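Local coordinates for protein Rio2 kinase (Chaetomium thermophilum, PDB 4GYG) that probably phosphorylates serine and threonine residues of proteins, using ATP and magnesium, as a RIO-type kinase, at residues 233-238 against 255-260; 238-243 against 250-255. One frame throughout, in Å; residues are numbered along the deposited sequence.

Interaction 1: 233-238 against 255-260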
ATOM      1  N   GLU A 233      -4.769  -7.638  12.206  1.00 66.86           N
ATOM      2  CA  GLU A 233      -3.790  -7.327  13.258  1.00 69.62           C
ATOM      3  C   GLU A 233      -2.345  -7.290  12.735  1.00 61.77           C
ATOM      4  O   GLU A 233      -1.371  -7.468  13.474  1.00 55.93           O
ATOM      5  CB  GLU A 233      -3.946  -8.241  14.499  1.00 74.33           C
ATOM      6  CG  GLU A 233      -4.119  -9.731  14.225  1.00 76.81           C
ATOM      7  CD  GLU A 233      -5.470 -10.067  13.610  1.00 81.41           C
ATOM      8  OE1 GLU A 233      -6.481  -9.419  13.974  1.00 78.46           O
ATOM      9  OE2 GLU A 233      -5.509 -10.964  12.738  1.00 84.68           O
ATOM     10  N   PHE A 234      -2.228  -7.046  11.441  1.00 60.15           N
ATOM     11  CA  PHE A 234      -0.954  -6.740  10.830  1.00 63.64           C
ATOM     12  C   PHE A 234      -1.093  -5.269  10.463  1.00 52.12           C
ATOM     13  O   PHE A 234      -0.140  -4.600  10.064  1.00 55.56           O
ATOM     14  CB  PHE A 234      -0.755  -7.603   9.579  1.00 77.30           C
ATOM     15  CG  PHE A 234      -0.843  -9.094   9.838  1.00 87.70           C
ATOM     16  CD1 PHE A 234       0.302  -9.877   9.848  1.00 91.62           C
ATOM     17  CD2 PHE A 234      -2.071  -9.711  10.063  1.00 91.99           C
ATOM     18  CE1 PHE A 234       0.225 -11.241  10.080  1.00 93.94           C
ATOM     19  CE2 PHE A 234      -2.155 -11.075  10.303  1.00 92.54           C
ATOM     20  CZ  PHE A 234      -1.008 -11.841  10.309  1.00 94.14           C
ATOM     21  N   ASN A 235      -2.321  -4.790  10.636  1.00 38.91           N
ATOM     22  CA  ASN A 235      -2.761  -3.465  10.232  1.00 38.32           C
ATOM     23  C   ASN A 235      -2.840  -2.512  11.433  1.00 38.30           C
ATOM     24  O   ASN A 235      -2.916  -1.286  11.300  1.00 38.92           O
ATOM     25  CB  ASN A 235      -4.144  -3.603   9.603  1.00 42.38           C
ATOM     26  CG  ASN A 235      -4.078  -3.963   8.149  1.00 45.38           C
ATOM     27  OD1 ASN A 235      -3.031  -3.827   7.516  1.00 52.29           O
ATOM     28  ND2 ASN A 235      -5.197  -4.413   7.597  1.00 41.82           N
ATOM     29  N   ILE A 236      -2.836  -3.092  12.613  1.00 30.27           N
ATOM     30  CA  ILE A 236      -2.913  -2.314  13.823  1.00 45.80           C
ATOM     31  C   ILE A 236      -1.574  -2.434  14.566  1.00 46.11           C
ATOM     32  O   ILE A 236      -1.212  -3.514  15.050  1.00 42.22           O
ATOM     33  CB  ILE A 236      -4.102  -2.790  14.678  1.00 41.20           C
ATOM     34  CG1 ILE A 236      -5.397  -2.638  13.869  1.00 39.04           C
ATOM     35  CG2 ILE A 236      -4.153  -2.022  15.973  1.00 35.34           C
ATOM     36  CD1 ILE A 236      -6.515  -3.560  14.280  1.00 38.46           C
ATOM     37  N   LEU A 237      -0.830  -1.326  14.599  1.00 41.37           N
ATOM     38  CA  LEU A 237       0.462  -1.259  15.269  1.00 34.81           C
ATOM     39  C   LEU A 237       0.264  -0.635  16.634  1.00 35.09           C
ATOM     40  O   LEU A 237      -0.574   0.248  16.802  1.00 35.11           O
ATOM     41  CB  LEU A 237       1.454  -0.413  14.475  1.00 31.28           C
ATOM     42  CG  LEU A 237       1.560  -0.694  12.985  1.00 34.03           C
ATOM     43  CD1 LEU A 237       2.765   0.050  12.386  1.00 32.82           C
ATOM     44  CD2 LEU A 237       1.626  -2.179  12.698  1.00 31.07           C
ATOM     45  N   ILE A 238       1.036  -1.091  17.611  1.00 35.74           N
ATOM     46  CA  ILE A 238       0.910  -0.585  18.968  1.00 39.53           C
ATOM     47  C   ILE A 238       2.165   0.180  19.311  1.00 43.00           C
ATOM     48  O   ILE A 238       3.267  -0.315  19.074  1.00 36.81           O
ATOM     49  CB  ILE A 238       0.730  -1.736  19.963  1.00 42.14           C
ATOM     50  CG1 ILE A 238      -0.621  -2.419  19.732  1.00 42.26           C
ATOM     51  CG2 ILE A 238       0.845  -1.233  21.398  1.00 45.02           C
ATOM     52  CD1 ILE A 238      -1.808  -1.448  19.767  1.00 43.37           C
ATOM     53  N   ILE A 255      -1.646   2.516  16.064  1.00 42.01           N
ATOM     54  CA  ILE A 255      -1.348   3.172  14.809  1.00 40.16           C
ATOM     55  C   ILE A 255      -1.883   2.300  13.671  1.00 38.20           C
ATOM     56  O   ILE A 255      -1.681   1.094  13.649  1.00 51.12           O
ATOM     57  CB  ILE A 255       0.164   3.477  14.687  1.00 46.88           C
ATOM     58  CG1 ILE A 255       0.544   4.557  15.704  1.00 46.84           C
ATOM     59  CG2 ILE A 255       0.531   3.951  13.285  1.00 30.62           C
ATOM     60  CD1 ILE A 255       2.011   4.631  15.986  1.00 46.63           C
ATOM     61  N   ILE A 256      -2.602   2.917  12.750  1.00 35.37           N
ATOM     62  CA  ILE A 256      -3.288   2.201  11.690  1.00 39.35           C
ATOM     63  C   ILE A 256      -2.444   2.266  10.430  1.00 35.06           C
ATOM     64  O   ILE A 256      -1.856   3.318  10.131  1.00 30.27           O
ATOM     65  CB  ILE A 256      -4.686   2.841  11.415  1.00 56.12           C
ATOM     66  CG1 ILE A 256      -5.551   2.769  12.661  1.00 59.25           C
ATOM     67  CG2 ILE A 256      -5.418   2.122  10.306  1.00 52.87           C
ATOM     68  CD1 ILE A 256      -5.728   1.347  13.181  1.00 62.05           C
ATOM     69  N   ILE A 257      -2.362   1.152   9.703  1.00 27.37           N
ATOM     70  CA  ILE A 257      -1.781   1.188   8.352  1.00 34.58           C
ATOM     71  C   ILE A 257      -2.664   0.445   7.362  1.00 30.62           C
ATOM     72  O   ILE A 257      -3.640  -0.218   7.762  1.00 30.04           O
ATOM     73  CB  ILE A 257      -0.355   0.597   8.288  1.00 26.28           C
ATOM     74  CG1 ILE A 257      -0.366  -0.915   8.568  1.00 26.49           C
ATOM     75  CG2 ILE A 257       0.571   1.325   9.240  1.00 26.93           C
ATOM     76  CD1 ILE A 257       1.012  -1.557   8.635  1.00 26.68           C
ATOM     77  N   ASP A 258      -2.291   0.555   6.088  1.00 29.91           N
ATOM     78  CA  ASP A 258      -2.930  -0.139   4.961  1.00 36.20           C
ATOM     79  C   ASP A 258      -4.227   0.509   4.517  1.00 39.88           C
ATOM     80  O   ASP A 258      -5.292   0.182   5.042  1.00 36.96           O
ATOM     81  CB  ASP A 258      -3.204  -1.611   5.275  1.00 45.90           C
ATOM     82  CG  ASP A 258      -2.119  -2.520   4.794  1.00 57.80           C
ATOM     83  OD1 ASP A 258      -2.168  -2.889   3.600  1.00 66.79           O
ATOM     84  OD2 ASP A 258      -1.232  -2.875   5.606  1.00 60.97           O
ATOM     85  N   PHE A 259      -4.144   1.384   3.518  1.00 45.06           N
ATOM     86  CA  PHE A 259      -5.315   2.162   3.077  1.00 41.82           C
ATOM     87  C   PHE A 259      -5.885   1.995   1.645  1.00 36.25           C
ATOM     88  O   PHE A 259      -6.903   2.614   1.346  1.00 34.53           O
ATOM     89  CB  PHE A 259      -5.080   3.647   3.384  1.00 34.24           C
ATOM     90  CG  PHE A 259      -4.707   3.902   4.815  1.00 36.57           C
ATOM     91  CD1 PHE A 259      -5.635   3.692   5.836  1.00 41.32           C
ATOM     92  CD2 PHE A 259      -3.427   4.299   5.151  1.00 29.91           C
ATOM     93  CE1 PHE A 259      -5.288   3.909   7.164  1.00 42.77           C
ATOM     94  CE2 PHE A 259      -3.077   4.523   6.469  1.00 36.72           C
ATOM     95  CZ  PHE A 259      -4.007   4.328   7.484  1.00 36.35           C
ATOM     96  N   PRO A 260      -5.275   1.155   0.768  1.00 25.64           N
ATOM     97  CA  PRO A 260      -5.875   1.193  -0.577  1.00 24.58           C
ATOM     98  C   PRO A 260      -7.273   0.521  -0.641  1.00 45.36           C
ATOM     99  O   PRO A 260      -8.018   0.713  -1.598  1.00 47.76           O
ATOM    100  CB  PRO A 260      -4.861   0.427  -1.440  1.00 33.63           C
ATOM    101  CG  PRO A 260      -4.247  -0.602  -0.489  1.00 24.18           C
ATOM    102  CD  PRO A 260      -4.232   0.106   0.886  1.00 24.21           C
TER
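N235 and L237 meet I257 and I255 through three backbone hydrogen bonds. The N of I257 gives its hydrogen to the O of N235 at 3.0 Å. L237 both gives and receives: its N lies 2.7 Å from the O of I255, and its O takes the N-H of I255 at 2.6 Å. Between these bonds I236 and I256 form a non-hydrogen-bonded antiparallel pair, and their backbones bond outward, to M198 and P176 respectively. This is the base of the hairpin of strands 236-242 and 250-256, which in the protein-kinase fold joins the catalytic loop to the metal-binding loop, and the two ends meet at the magnesium site. Both N235 and D258 bind magnesium, and D258 also contacts ADP. With its CG anti to the carbonyl carbon (chi1 -85°), N235 carries its amide to D258. The side chains cross at about a right angle, amide and carboxylate planes 49° apart, and OD1 of N235 stands 2.8 Å from OD2 of D258. Two acceptors this close share no hydrogen bond and would probably repel unless a cation drew them together, so an amide and a carboxylate suit a place that offers oxygens to a metal. Other polar atoms here are engaged elsewhere: ND2 of N235 by a weak bond to the O of D230, OD1 of D258 by a salt bridge to K125, and the O of I257 by a hydrogen bond from H228. Branched apolar residues fill the flanks. CG2 of I257 lies 4.0 Å from CD1 of L237, while I236 CG1 and I256 CD1 meet at 4.1 Å, their side chains alongside each other and packed on helix 207-223.

Interaction 2: 238-243 against 250-255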
ATOM      1  N   ILE A 238       1.036  -1.091  17.611  1.00 35.74           N
ATOM      2  CA  ILE A 238       0.910  -0.585  18.968  1.00 39.53           C
ATOM      3  C   ILE A 238       2.165   0.180  19.311  1.00 43.00           C
ATOM      4  O   ILE A 238       3.267  -0.315  19.074  1.00 36.81           O
ATOM      5  CB  ILE A 238       0.730  -1.736  19.963  1.00 42.14           C
ATOM      6  CG1 ILE A 238      -0.621  -2.419  19.732  1.00 42.26           C
ATOM      7  CG2 ILE A 238       0.845  -1.233  21.398  1.00 45.02           C
ATOM      8  CD1 ILE A 238      -1.808  -1.448  19.767  1.00 43.37           C
ATOM      9  N   ARG A 239       2.006   1.400  19.827  1.00 39.94           N
ATOM     10  CA  ARG A 239       3.168   2.180  20.239  1.00 43.30           C
ATOM     11  C   ARG A 239       3.280   2.100  21.754  1.00 44.54           C
ATOM     12  O   ARG A 239       2.277   2.210  22.460  1.00 46.47           O
ATOM     13  CB  ARG A 239       3.094   3.641  19.766  1.00 54.84           C
ATOM     14  CG  ARG A 239       4.476   4.323  19.710  1.00 65.98           C
ATOM     15  CD  ARG A 239       4.446   5.845  19.921  1.00 77.53           C
ATOM     16  NE  ARG A 239       3.867   6.571  18.789  1.00 86.45           N
ATOM     17  CZ  ARG A 239       4.489   6.795  17.632  1.00 87.49           C
ATOM     18  NH1 ARG A 239       5.715   6.339  17.430  1.00 89.17           N
ATOM     19  NH2 ARG A 239       3.881   7.468  16.666  1.00 85.57           N
ATOM     20  N   GLU A 240       4.491   1.881  22.251  1.00 41.71           N
ATOM     21  CA  GLU A 240       4.669   1.665  23.677  1.00 53.51           C
ATOM     22  C   GLU A 240       5.500   2.760  24.347  1.00 57.55           C
ATOM     23  O   GLU A 240       6.717   2.834  24.159  1.00 56.00           O
ATOM     24  CB  GLU A 240       5.271   0.289  23.943  1.00 51.67           C
ATOM     25  CG  GLU A 240       5.481   0.024  25.421  1.00 69.35           C
ATOM     26  CD  GLU A 240       6.027  -1.358  25.716  1.00 76.64           C
ATOM     27  OE1 GLU A 240       5.882  -1.805  26.872  1.00 81.48           O
ATOM     28  OE2 GLU A 240       6.603  -1.990  24.805  1.00 78.61           O
ATOM     29  N   GLU A 241       4.829   3.595  25.134  1.00 61.37           N
ATOM     30  CA  GLU A 241       5.468   4.737  25.786  1.00 73.70           C
ATOM     31  C   GLU A 241       5.739   4.487  27.270  1.00 76.57           C
ATOM     32  O   GLU A 241       4.810   4.391  28.087  1.00 69.72           O
ATOM     33  CB  GLU A 241       4.607   6.000  25.625  1.00 82.80           C
ATOM     34  CG  GLU A 241       4.517   6.544  24.193  1.00 85.01           C
ATOM     35  CD  GLU A 241       5.756   7.334  23.786  1.00 86.96           C
ATOM     36  OE1 GLU A 241       6.066   8.345  24.458  1.00 89.51           O
ATOM     37  OE2 GLU A 241       6.417   6.941  22.797  1.00 83.68           O
ATOM     38  N   LYS A 242       7.018   4.376  27.611  1.00 81.23           N
ATOM     39  CA  LYS A 242       7.432   4.298  29.006  1.00 86.14           C
ATOM     40  C   LYS A 242       7.210   5.657  29.672  1.00 89.00           C
ATOM     41  O   LYS A 242       7.956   6.600  29.418  1.00 89.17           O
ATOM     42  CB  LYS A 242       8.905   3.891  29.099  1.00 85.54           C
ATOM     43  CG  LYS A 242       9.258   2.621  28.332  1.00 88.14           C
ATOM     44  CD  LYS A 242       9.275   1.378  29.216  1.00 90.61           C
ATOM     45  CE  LYS A 242      10.468   1.360  30.156  1.00 92.00           C
ATOM     46  NZ  LYS A 242      10.220   2.141  31.394  1.00 97.20           N
ATOM     47  N   ASP A 243       6.178   5.761  30.504  1.00 92.23           N
ATOM     48  CA  ASP A 243       5.843   7.026  31.154  1.00101.31           C
ATOM     49  C   ASP A 243       7.035   7.585  31.946  1.00103.98           C
ATOM     50  O   ASP A 243       7.832   6.826  32.500  1.00105.89           O
ATOM     51  CB  ASP A 243       4.617   6.852  32.063  1.00110.20           C
ATOM     52  CG  ASP A 243       3.975   8.182  32.451  1.00117.98           C
ATOM     53  OD1 ASP A 243       3.065   8.638  31.722  1.00120.18           O
ATOM     54  OD2 ASP A 243       4.377   8.772  33.482  1.00119.29           O
ATOM     55  N   ILE A 250       3.104   1.909  31.605  1.00 85.85           N
ATOM     56  CA  ILE A 250       3.201   1.797  30.157  1.00 80.25           C
ATOM     57  C   ILE A 250       1.881   2.196  29.549  1.00 75.83           C
ATOM     58  O   ILE A 250       0.834   1.656  29.914  1.00 80.76           O
ATOM     59  CB  ILE A 250       3.569   0.366  29.718  1.00 78.37           C
ATOM     60  CG1 ILE A 250       5.084   0.200  29.726  1.00 82.43           C
ATOM     61  CG2 ILE A 250       3.078   0.083  28.323  1.00 75.13           C
ATOM     62  CD1 ILE A 250       5.779   1.125  28.771  1.00 83.78           C
ATOM     63  N   THR A 251       1.924   3.175  28.653  1.00 70.38           N
ATOM     64  CA  THR A 251       0.749   3.494  27.860  1.00 71.25           C
ATOM     65  C   THR A 251       0.970   3.012  26.443  1.00 65.86           C
ATOM     66  O   THR A 251       2.064   3.130  25.888  1.00 59.90           O
ATOM     67  CB  THR A 251       0.414   4.991  27.838  1.00 66.56           C
ATOM     68  OG1 THR A 251       1.606   5.735  27.572  1.00 65.55           O
ATOM     69  CG2 THR A 251      -0.190   5.425  29.164  1.00 68.71           C
ATOM     70  N   LEU A 252      -0.084   2.453  25.873  1.00 63.70           N
ATOM     71  CA  LEU A 252      -0.026   1.937  24.527  1.00 58.74           C
ATOM     72  C   LEU A 252      -1.006   2.750  23.729  1.00 64.89           C
ATOM     73  O   LEU A 252      -2.073   3.105  24.222  1.00 71.79           O
ATOM     74  CB  LEU A 252      -0.412   0.462  24.510  1.00 50.88           C
ATOM     75  CG  LEU A 252       0.349  -0.340  25.561  1.00 55.66           C
ATOM     76  CD1 LEU A 252      -0.401  -1.611  25.864  1.00 59.00           C
ATOM     77  CD2 LEU A 252       1.783  -0.626  25.107  1.00 45.84           C
ATOM     78  N   THR A 253      -0.621   3.076  22.506  1.00 61.04           N
ATOM     79  CA  THR A 253      -1.494   3.779  21.591  1.00 59.63           C
ATOM     80  C   THR A 253      -1.431   3.091  20.225  1.00 53.14           C
ATOM     81  O   THR A 253      -0.369   2.623  19.798  1.00 50.35           O
ATOM     82  CB  THR A 253      -1.082   5.249  21.477  1.00 58.66           C
ATOM     83  OG1 THR A 253       0.326   5.323  21.221  1.00 55.90           O
ATOM     84  CG2 THR A 253      -1.393   5.983  22.777  1.00 60.51           C
ATOM     85  N   PRO A 254      -2.578   3.004  19.543  1.00 44.34           N
ATOM     86  CA  PRO A 254      -2.600   2.274  18.272  1.00 44.39           C
ATOM     87  C   PRO A 254      -2.252   3.139  17.066  1.00 42.09           C
ATOM     88  O   PRO A 254      -2.499   4.336  17.061  1.00 40.37           O
ATOM     89  CB  PRO A 254      -4.034   1.751  18.190  1.00 35.85           C
ATOM     90  CG  PRO A 254      -4.833   2.708  19.000  1.00 41.55           C
ATOM     91  CD  PRO A 254      -3.925   3.298  20.053  1.00 40.59           C
ATOM     92  N   ILE A 255      -1.646   2.516  16.064  1.00 42.01           N
ATOM     93  CA  ILE A 255      -1.348   3.172  14.809  1.00 40.16           C
ATOM     94  C   ILE A 255      -1.883   2.300  13.671  1.00 38.20           C
ATOM     95  O   ILE A 255      -1.681   1.094  13.649  1.00 51.12           O
ATOM     96  CB  ILE A 255       0.164   3.477  14.687  1.00 46.88           C
ATOM     97  CG1 ILE A 255       0.544   4.557  15.704  1.00 46.84           C
ATOM     98  CG2 ILE A 255       0.531   3.951  13.285  1.00 30.62           C
ATOM     99  CD1 ILE A 255       2.011   4.631  15.986  1.00 46.63           C
TER
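The outer part of an antiparallel beta hairpin brings R239 opposite T253 and E241 opposite T251, each a hydrogen-bonded pair. In the first, the N of R239 lies 2.7 Å from the O of T253, and the N of T253 returns a bond to the O of R239 at 3.0 Å. In the second, the N of E241 lies 2.9 Å from the O of T251, whereas the return bond from T251 N to E241 O is longer, 3.2 Å. Alternation in the hairpin sorts the side chains. On the face of I238, E240, L252 and P254, CG2 of I238 meets CB of L252 at 3.8 Å, and I238 and P254 pack on helix 207-223, which suits apolar residues there. Further out on that face, E240 is extended, its CG anti to the backbone N (chi1 180°), which sets its CB and CG beside CD2 of L252; its CG also reaches CD1 of I250 at 3.5 Å. That same methyl touches CD of K242, whose NZ bonds to the O of P247. Were I250 cut back to an alanine here, the stems of E240 and K242 would probably lose the methyl they share and be freer to turn. On the other face the long R239 chain bends at chi3 (-71°), bringing one face of its guanidinium, toward the rim, onto CD1 of I255, 3.5 Å from NH2, while NH1 makes a salt bridge to D194.

Overall arrangement
Interactions 1 and 2 are the inner and outer parts of one hairpin, strands 236-242 and 250-256, sharing I238 and I255, with the centres of the two contacts about 15 Å apart. Interaction 2 is nested within the loop closed by interaction 1. Backbone bonding continues through both, but the side chains change with place. Interaction 1, nearer the centre of the folded chain, buries I236, I255 and I256 and ends at the oxygens of a magnesium and nucleotide site. Interaction 2 reaches toward solvent, where the charged residues contribute largely their methylenes and the threonines their hydroxyl oxygens; I238 and P254 form its buried apolar end on helix 207-223, against which I236 and I256 also pack, while I250 and L252 lie farther out, partly exposed.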